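Carbonic anhydrase (Neosartorya fumigata, PDB 6LAC) catalyses the reversible hydration of carbon dioxide to hydrogencarbonate as a zinc-dependent beta-class carbonic anhydrase. Local coordinates at the interface of chains A and B. Residues are numbered along the deposited sequence; one frame, centred on the assembly and turned at random. Chains: chain A/B, Carbonic anhydrase.

Contact 1: the interface of chains A and B. Residues chain A 55, 65, 67-68, 107; chain B 55, 65, 67.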
# COMPACT_ATOMS: atom_id res chain seq x y z
N TYR A 55 0.78 4.11 2.13
CA TYR A 55 -0.48 3.41 1.86
C TYR A 55 -0.52 3.24 0.36
O TYR A 55 -0.54 4.22 -0.40
CB TYR A 55 -1.70 4.20 2.37
CG TYR A 55 -3.00 3.46 2.16
CD1 TYR A 55 -3.19 2.21 2.76
CD2 TYR A 55 -3.99 3.90 1.31
CE1 TYR A 55 -4.31 1.43 2.54
CE2 TYR A 55 -5.14 3.13 1.10
CZ TYR A 55 -5.28 1.89 1.70
OH TYR A 55 -6.32 1.02 1.45
N ASP A 65 -14.26 3.76 2.59
CA ASP A 65 -14.12 2.38 3.08
C ASP A 65 -13.37 2.41 4.40
O ASP A 65 -12.78 3.47 4.77
CB ASP A 65 -13.57 1.51 1.96
CG ASP A 65 -13.31 0.05 2.28
OD1 ASP A 65 -14.27 -0.61 2.76
OD2 ASP A 65 -12.16 -0.42 2.02
N SER A 67 -10.65 0.85 5.32
CA SER A 67 -9.18 0.92 5.19
C SER A 67 -8.74 2.37 4.99
O SER A 67 -7.78 2.86 5.65
CB SER A 67 -8.67 0.07 4.05
OG SER A 67 -8.64 -1.29 4.41
N CYS A 68 -9.44 3.06 4.13
CA CYS A 68 -8.97 4.41 3.76
C CYS A 68 -9.20 5.31 4.97
O CYS A 68 -8.28 6.02 5.36
CB CYS A 68 -9.66 4.88 2.49
SG CYS A 68 -9.29 3.89 1.01
N TRP A 107 -14.04 2.20 -6.91
CA TRP A 107 -12.89 2.55 -7.77
C TRP A 107 -13.35 2.78 -9.21
O TRP A 107 -12.99 3.79 -9.84
CB TRP A 107 -11.80 1.46 -7.69
CG TRP A 107 -11.19 1.35 -6.32
CD1 TRP A 107 -10.13 2.06 -5.84
CD2 TRP A 107 -11.71 0.61 -5.20
NE1 TRP A 107 -9.92 1.77 -4.52
CE2 TRP A 107 -10.87 0.87 -4.10
CE3 TRP A 107 -12.77 -0.28 -5.03
CZ2 TRP A 107 -11.09 0.31 -2.85
CZ3 TRP A 107 -12.97 -0.85 -3.79
CH2 TRP A 107 -12.17 -0.53 -2.71
N TYR B 55 0.27 -4.00 -2.21
CA TYR B 55 -0.81 -3.45 -1.35
C TYR B 55 -0.20 -3.26 0.00
O TYR B 55 0.34 -4.19 0.60
CB TYR B 55 -1.97 -4.44 -1.25
CG TYR B 55 -3.12 -3.85 -0.48
CD1 TYR B 55 -3.78 -2.71 -0.94
CD2 TYR B 55 -3.45 -4.32 0.78
CE1 TYR B 55 -4.74 -2.06 -0.17
CE2 TYR B 55 -4.48 -3.74 1.52
CZ TYR B 55 -5.08 -2.58 1.07
OH TYR B 55 -6.07 -1.95 1.81
N ASP B 65 -12.90 -5.86 4.32
CA ASP B 65 -13.50 -4.57 3.89
C ASP B 65 -13.47 -4.47 2.38
O ASP B 65 -13.08 -5.43 1.70
CB ASP B 65 -12.84 -3.38 4.57
CG ASP B 65 -11.43 -3.09 4.11
OD1 ASP B 65 -10.85 -3.91 3.35
OD2 ASP B 65 -10.95 -2.02 4.51
N SER B 67 -11.73 -2.60 0.41
CA SER B 67 -10.34 -2.48 -0.12
C SER B 67 -9.70 -3.87 -0.26
O SER B 67 -9.12 -4.18 -1.29
CB SER B 67 -9.52 -1.56 0.73
OG SER B 67 -9.91 -0.24 0.51
O HOH W 1 -7.84 0.94 -0.73
O HOH W 2 -6.26 -1.82 4.35
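A:Tyr55 and B:Tyr55 meet through their phenol groups near the two-fold axis. Their OH atoms are hydrogen-bonded at 3.0 Å, with the direction undecided. Each CG lies anti to the backbone N (chi1 -177° in A:Tyr55), and this carries the ring from strand 52-57 to the partner.

A serine-aspartate exchange forms the second group of polar bonds. B:Ser67 OG donates to the carboxylate atom A:Asp65 OD2 at 2.7 Å, and A:Asp65 OD2 accepts with its anti lone pair. B:Ser67 N reaches the same oxygen, A:Asp65 OD2, at 2.7 Å, from above the carboxylate plane. A:Asp65 thus caps the start of the partner's helix 66-77. In the twin, A:Ser67 OG meets the syn lone pair of B:Asp65 OD2, but the length is very short and its detail doubtful. The bond from A:Ser67 N is weak. The first torsions differ, 178° in A:Asp65 and 71° in B:Asp65, and the two carboxylates present different lone pairs to the serine hydroxyls.

Water 1 links A:Tyr55 OH to B:Ser67 OG, 2.7 Å from each of these atoms.

Among the apolar contacts, A:Trp107 CH2 lies 3.7 Å from B:Ser67 CA. B:Ser67 OG sits in plane at the indole edge.

The site fastens the centre of what is probably the dimer typical of the family.

Contact 2: the interface of chains A and B. Residues chain A 66-67, 70-71; chain B 58, 65, 104, 106-107.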
# COMPACT_ATOMS: atom_id res chain seq x y z
N LEU A 66 -13.44 1.32 5.15
CA LEU A 66 -12.79 1.24 6.47
C LEU A 66 -11.29 1.48 6.31
O LEU A 66 -10.74 2.19 7.17
CB LEU A 66 -13.04 -0.15 7.07
CG LEU A 66 -14.49 -0.53 7.34
CD1 LEU A 66 -14.54 -1.74 8.27
CD2 LEU A 66 -15.26 0.64 7.94
N SER A 67 -10.65 0.85 5.32
CA SER A 67 -9.18 0.92 5.19
C SER A 67 -8.74 2.37 4.99
O SER A 67 -7.78 2.86 5.65
CB SER A 67 -8.67 0.07 4.05
OG SER A 67 -8.64 -1.29 4.41
N ALA A 70 -9.43 4.37 8.38
CA ALA A 70 -8.53 3.98 9.49
C ALA A 70 -7.09 4.41 9.20
O ALA A 70 -6.31 4.64 10.13
CB ALA A 70 -8.58 2.49 9.77
N THR A 71 -6.66 4.32 7.93
CA THR A 71 -5.27 4.67 7.58
C THR A 71 -5.08 6.18 7.79
O THR A 71 -4.10 6.60 8.43
CB THR A 71 -4.95 4.22 6.15
OG1 THR A 71 -5.17 2.82 6.08
CG2 THR A 71 -3.50 4.52 5.83
N LEU B 58 -2.21 -1.00 6.93
CA LEU B 58 -1.95 -1.11 8.37
C LEU B 58 -1.62 -2.54 8.76
O LEU B 58 -2.46 -3.43 8.62
CB LEU B 58 -3.14 -0.62 9.18
CG LEU B 58 -3.49 0.85 9.00
CD1 LEU B 58 -4.88 1.16 9.55
CD2 LEU B 58 -2.43 1.77 9.60
N ASP B 65 -12.90 -5.86 4.32
CA ASP B 65 -13.50 -4.57 3.89
C ASP B 65 -13.47 -4.47 2.38
O ASP B 65 -13.08 -5.43 1.70
CB ASP B 65 -12.84 -3.38 4.57
CG ASP B 65 -11.43 -3.09 4.11
OD1 ASP B 65 -10.85 -3.91 3.35
OD2 ASP B 65 -10.95 -2.02 4.51
N GLN B 104 -7.88 1.98 14.75
CA GLN B 104 -9.31 1.59 14.76
C GLN B 104 -9.52 0.08 14.61
O GLN B 104 -8.60 -0.69 14.31
CB GLN B 104 -9.99 2.37 13.64
CG GLN B 104 -10.07 3.87 13.89
CD GLN B 104 -10.52 4.67 12.69
OE1 GLN B 104 -11.23 4.18 11.83
NE2 GLN B 104 -10.06 5.92 12.60
N PRO B 106 -11.37 -2.92 12.33
CA PRO B 106 -11.02 -4.19 12.97
C PRO B 106 -9.54 -4.53 13.20
O PRO B 106 -9.21 -5.49 13.88
CB PRO B 106 -11.58 -5.22 11.99
CG PRO B 106 -11.41 -4.54 10.67
CD PRO B 106 -11.70 -3.08 10.92
N TRP B 107 -8.63 -3.65 12.82
CA TRP B 107 -7.18 -3.89 13.00
C TRP B 107 -6.87 -4.13 14.47
O TRP B 107 -6.15 -5.07 14.80
CB TRP B 107 -6.35 -2.73 12.45
CG TRP B 107 -6.51 -2.59 10.97
CD1 TRP B 107 -5.70 -3.15 10.01
CD2 TRP B 107 -7.55 -1.87 10.27
NE1 TRP B 107 -6.20 -2.84 8.79
CE2 TRP B 107 -7.34 -2.09 8.90
CE3 TRP B 107 -8.67 -1.14 10.66
CZ2 TRP B 107 -8.16 -1.56 7.93
CZ3 TRP B 107 -9.52 -0.67 9.70
CH2 TRP B 107 -9.28 -0.88 8.35
O HOH W 3 -6.85 3.73 12.74
O HOH W 4 -4.48 0.03 5.69
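B:Trp107 reaches across to A:Ala70, A:Leu66 and A:Ser67 in this dimer-type interface of a beta-class carbonic anhydrase. Its CB starts at the head of helix 107-117. CG is anti to the carbonyl carbon (chi1 -64°), which points the six-membered ring at helix 66-77 of chain A. Further out, B:Trp107 CE3 lies 3.7 Å from A:Ala70 CB. The next atom, B:Trp107 CZ3, packs more tightly, 3.3 Å from A:Ala70 CB. B:Trp107 CH2 leads the ring into the helix backbone, 3.6 Å from A:Ser67 CA and equally near A:Leu66 O. CZ2 comes beside A:Ser67 OG, which lies in plane at the ring edge.

B:Leu58 CD1, from the same chain as the indole, covers the centre of one ring face. This methyl, B:Leu58 CD1, also touches A:Ala70 CB at 3.9 Å, filling the angle between ring and helix. B:Gln104, its chain extended beyond CG, lays its terminal amide against A:Ala70 CA, and B:Pro106 CD meets A:Leu66 CD1. B:Pro106 follows a cis peptide bond.

A:Thr71 OG1 donates to A:Ser67 O at 2.6 Å within its helix. Water 4 joins the same hydroxyl to B:Leu58 N. Water 3 joins A:Ala70 O, 2.8 Å away, to B:Gln104 N.

Contact 3: the interface of chains A and B. Residues chain A 58, 104, 106-107; chain B 66-67, 69-71.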
# COMPACT_ATOMS: atom_id res chain seq x y z
N LEU A 58 -5.29 0.54 -4.90
CA LEU A 58 -5.74 0.60 -6.30
C LEU A 58 -5.85 2.04 -6.76
O LEU A 58 -6.62 2.81 -6.18
CB LEU A 58 -7.10 -0.07 -6.43
CG LEU A 58 -7.18 -1.56 -6.11
CD1 LEU A 58 -8.63 -2.01 -6.11
CD2 LEU A 58 -6.35 -2.35 -7.12
N GLN A 104 -13.66 -3.18 -9.23
CA GLN A 104 -14.97 -3.05 -8.56
C GLN A 104 -15.24 -1.59 -8.16
O GLN A 104 -14.30 -0.75 -8.17
CB GLN A 104 -15.01 -3.94 -7.32
CG GLN A 104 -14.69 -5.39 -7.66
CD GLN A 104 -14.42 -6.25 -6.45
OE1 GLN A 104 -14.68 -5.86 -5.32
NE2 GLN A 104 -13.94 -7.47 -6.70
N PRO A 106 -16.19 1.21 -5.22
CA PRO A 106 -16.30 2.49 -5.93
C PRO A 106 -15.14 2.95 -6.83
O PRO A 106 -15.29 3.92 -7.54
CB PRO A 106 -16.40 3.47 -4.77
CG PRO A 106 -15.59 2.84 -3.68
CD PRO A 106 -15.86 1.36 -3.80
N TRP A 107 -14.04 2.20 -6.91
CA TRP A 107 -12.89 2.55 -7.77
C TRP A 107 -13.35 2.78 -9.21
O TRP A 107 -12.99 3.79 -9.84
CB TRP A 107 -11.80 1.46 -7.69
CG TRP A 107 -11.19 1.35 -6.32
CD1 TRP A 107 -10.13 2.06 -5.84
CD2 TRP A 107 -11.71 0.61 -5.20
NE1 TRP A 107 -9.92 1.77 -4.52
CE2 TRP A 107 -10.87 0.87 -4.10
CE3 TRP A 107 -12.77 -0.28 -5.03
CZ2 TRP A 107 -11.09 0.31 -2.85
CZ3 TRP A 107 -12.97 -0.85 -3.79
CH2 TRP A 107 -12.17 -0.53 -2.71
N LEU B 66 -13.97 -3.37 1.82
CA LEU B 66 -14.07 -3.29 0.35
C LEU B 66 -12.66 -3.29 -0.23
O LEU B 66 -12.47 -3.83 -1.26
CB LEU B 66 -14.81 -2.02 -0.10
CG LEU B 66 -16.25 -1.88 0.39
CD1 LEU B 66 -16.81 -0.55 -0.09
CD2 LEU B 66 -17.11 -3.02 -0.11
N SER B 67 -11.73 -2.60 0.41
CA SER B 67 -10.34 -2.48 -0.12
C SER B 67 -9.70 -3.87 -0.26
O SER B 67 -9.12 -4.18 -1.29
CB SER B 67 -9.52 -1.56 0.73
OG SER B 67 -9.91 -0.24 0.51
N LYS B 69 -11.25 -6.90 -0.57
CA LYS B 69 -11.99 -7.63 -1.61
C LYS B 69 -11.60 -7.13 -2.98
O LYS B 69 -11.42 -7.94 -3.90
CB LYS B 69 -13.50 -7.50 -1.40
CG LYS B 69 -14.00 -8.29 -0.19
CD LYS B 69 -13.58 -9.77 -0.19
CE LYS B 69 -13.98 -10.54 1.05
NZ LYS B 69 -13.36 -11.89 1.10
N ALA B 70 -11.58 -5.81 -3.15
CA ALA B 70 -11.37 -5.23 -4.48
C ALA B 70 -9.92 -5.51 -4.90
O ALA B 70 -9.66 -5.77 -6.04
CB ALA B 70 -11.66 -3.76 -4.50
N THR B 71 -8.97 -5.39 -3.98
CA THR B 71 -7.54 -5.57 -4.33
C THR B 71 -7.30 -7.04 -4.66
O THR B 71 -6.69 -7.34 -5.63
CB THR B 71 -6.67 -5.03 -3.19
OG1 THR B 71 -6.97 -3.65 -2.95
CG2 THR B 71 -5.21 -5.23 -3.52
O HOH W 5 -6.54 -0.74 -2.74
O HOH W 6 -11.50 -4.86 -7.99
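B:Thr71 OG1 lies 3.8 Å from A:Leu58 CG in this beta-class carbonic anhydrase interface, and is gripped by a carbonyl of its own helix and by a water that leads to chain A. B:Thr71 OG1 donates to B:Ser67 O, one turn back in helix 66-77, at 2.8 Å. The donor is tilted 31° from the carbonyl plane. Water 5 lies 3.0 Å from B:Thr71 OG1 and passes the link to A:Leu58 N. The A:Leu58 N-H points nearly straight at water 5, 165° at the hydrogen. The bond to B:Ser67 O probably orients the hydroxyl hydrogen, and water 5 adds a second polar partner. OG1 stands anti to the carbonyl carbon (chi1 -57°), on the side that faces chain A. The side chains of A:Leu58 and B:Thr71 run past each other in opposite directions.

B:Ala70 brings its methyl to the outer end of the A:Trp107 indole. B:Ala70 CB is 3.3 Å from A:Trp107 CZ3, a close fit. The neighbouring ring atom CH2 touches B:Leu66 O and B:Leu66 CB. A:Leu58 CD1 caps the centre of one indole face and reaches B:Ala70 CB at 3.9 Å.

A:Gln104 stretches along the other flank of the alanine, with its chain extended beyond CG. The amide oxygen A:Gln104 OE1 lies 3.5 Å from B:Ala70 CA. A:Gln104 N binds water 6, which also binds B:Ala70 O at 2.8 Å. A:Pro106, after a cis peptide bond, brings CD near B:Leu66 CD1.

Contact 4: the interface of chains A and B. Residues chain A 53, 70-71, 74; chain B 36, 58, 94, 102-103.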
# COMPACT_ATOMS: atom_id res chain seq x y z
N PHE A 53 5.35 6.85 5.55
CA PHE A 53 4.29 5.98 6.04
C PHE A 53 3.43 5.74 4.80
O PHE A 53 2.75 6.65 4.34
CB PHE A 53 3.57 6.66 7.21
CG PHE A 53 2.48 5.81 7.78
CD1 PHE A 53 2.80 4.76 8.61
CD2 PHE A 53 1.16 6.08 7.51
CE1 PHE A 53 1.79 3.96 9.10
CE2 PHE A 53 0.15 5.24 7.99
CZ PHE A 53 0.49 4.20 8.79
N ALA A 70 -9.43 4.37 8.38
CA ALA A 70 -8.53 3.98 9.49
C ALA A 70 -7.09 4.41 9.20
O ALA A 70 -6.31 4.64 10.13
CB ALA A 70 -8.58 2.49 9.77
N THR A 71 -6.66 4.32 7.93
CA THR A 71 -5.27 4.67 7.58
C THR A 71 -5.08 6.18 7.79
O THR A 71 -4.10 6.60 8.43
CB THR A 71 -4.95 4.22 6.15
OG1 THR A 71 -5.17 2.82 6.08
CG2 THR A 71 -3.50 4.52 5.83
N TYR A 74 -5.22 6.82 11.64
CA TYR A 74 -3.98 6.46 12.33
C TYR A 74 -2.88 7.50 12.05
O TYR A 74 -2.13 7.95 12.92
CB TYR A 74 -3.52 5.06 11.89
CG TYR A 74 -2.29 4.56 12.57
CD1 TYR A 74 -2.34 4.07 13.88
CD2 TYR A 74 -1.06 4.54 11.95
CE1 TYR A 74 -1.21 3.57 14.50
CE2 TYR A 74 0.08 4.05 12.56
CZ TYR A 74 -0.01 3.53 13.83
OH TYR A 74 1.14 3.11 14.36
N ASP B 36 4.20 0.98 7.91
CA ASP B 36 5.35 1.58 8.65
C ASP B 36 6.62 0.80 8.42
O ASP B 36 7.61 1.02 9.16
CB ASP B 36 4.98 1.82 10.12
CG ASP B 36 4.84 0.57 10.96
OD1 ASP B 36 5.27 -0.52 10.49
OD2 ASP B 36 4.37 0.63 12.11
N LEU B 58 -2.21 -1.00 6.93
CA LEU B 58 -1.95 -1.11 8.37
C LEU B 58 -1.62 -2.54 8.76
O LEU B 58 -2.46 -3.43 8.62
CB LEU B 58 -3.14 -0.62 9.18
CG LEU B 58 -3.49 0.85 9.00
CD1 LEU B 58 -4.88 1.16 9.55
CD2 LEU B 58 -2.43 1.77 9.60
N ILE B 94 2.70 -1.44 14.71
CA ILE B 94 1.29 -1.88 14.73
C ILE B 94 1.20 -3.31 15.27
O ILE B 94 0.42 -3.58 16.24
CB ILE B 94 0.72 -1.68 13.31
CG1 ILE B 94 0.70 -0.20 12.94
CG2 ILE B 94 -0.66 -2.29 13.18
CD1 ILE B 94 0.50 0.09 11.47
N GLY B 102 -5.06 5.45 18.66
CA GLY B 102 -5.57 5.84 17.33
C GLY B 102 -5.70 4.71 16.28
O GLY B 102 -6.12 5.07 15.15
N LEU B 103 -5.43 3.44 16.62
CA LEU B 103 -5.61 2.32 15.66
C LEU B 103 -7.07 1.84 15.79
O LEU B 103 -7.46 1.33 16.89
CB LEU B 103 -4.64 1.17 15.91
CG LEU B 103 -4.75 0.07 14.84
CD1 LEU B 103 -4.33 0.59 13.47
CD2 LEU B 103 -3.97 -1.16 15.23
O HOH W 7 3.31 3.09 12.68
O HOH W 8 -6.85 3.73 12.74
O HOH W 9 -4.48 0.03 5.69
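The helical backbone at A:Tyr74 (phi -62°, psi -47°) presents its side chain to B:Leu58, B:Ile94 and B:Leu103, while A:Phe53 comes from strand 52-57. CG of A:Tyr74 is anti to the backbone N (chi1 -178°), and the ring extends from the helix into chain B. The three residues of chain B line one face of this ring. On its CD2 side, A:Tyr74 CD2 touches B:Leu58 CD2 at 3.9 Å. On its CD1 side, A:Tyr74 CD1 packs on B:Leu103 CD1 at 4.0 Å. B:Ile94 lies under the phenol end, with A:Tyr74 OH 3.6 Å from B:Ile94 CG1.

B:Leu58 divides its two methyls. CD1 stays with A:Ala70 and A:Thr71, while CD2 touches both aromatic rings of chain A where they adjoin. B:Leu58 CD2 meets the A:Phe53 ring in plane at its edge, 3.9 Å from A:Phe53 CZ. B:Asp36 CB also lies in plane at that ring's edge, near CD1 and CE1. The phenyl group thus packs against the aliphatic part of a zinc ligand.

Water joins the chains at the borders of this apolar patch. Water 8 lies 2.8 Å from B:Gly102 O and also binds A:Ala70 O, so it can donate to both carbonyls. At the other end, water 7 lies in plane at the edge of the A:Tyr74 ring. Water 7 is 2.7 Å from A:Tyr74 OH and 2.7 Å from the carboxylate atom B:Asp36 OD2.

Contact 1 lies between contacts 2 and 3, its C-alpha centre about 8 Å and 7 Å from theirs. Contacts 2 and 3 are two-fold twins about 14 Å apart. Contact 1 shares A:Ser67 and B:Asp65 with contact 2, and A:Trp107 and B:Ser67 with contact 3. Contact 4 continues contact 2 through A:Ala70, A:Thr71 and B:Leu58, with centres about 8 Å apart. It lies about 19 Å from contact 3. Helix 66-77 enters every contact. It connects the polar centre to the zinc-ligand region of the partner, so the dimer contact may help to position the partner's zinc ligand.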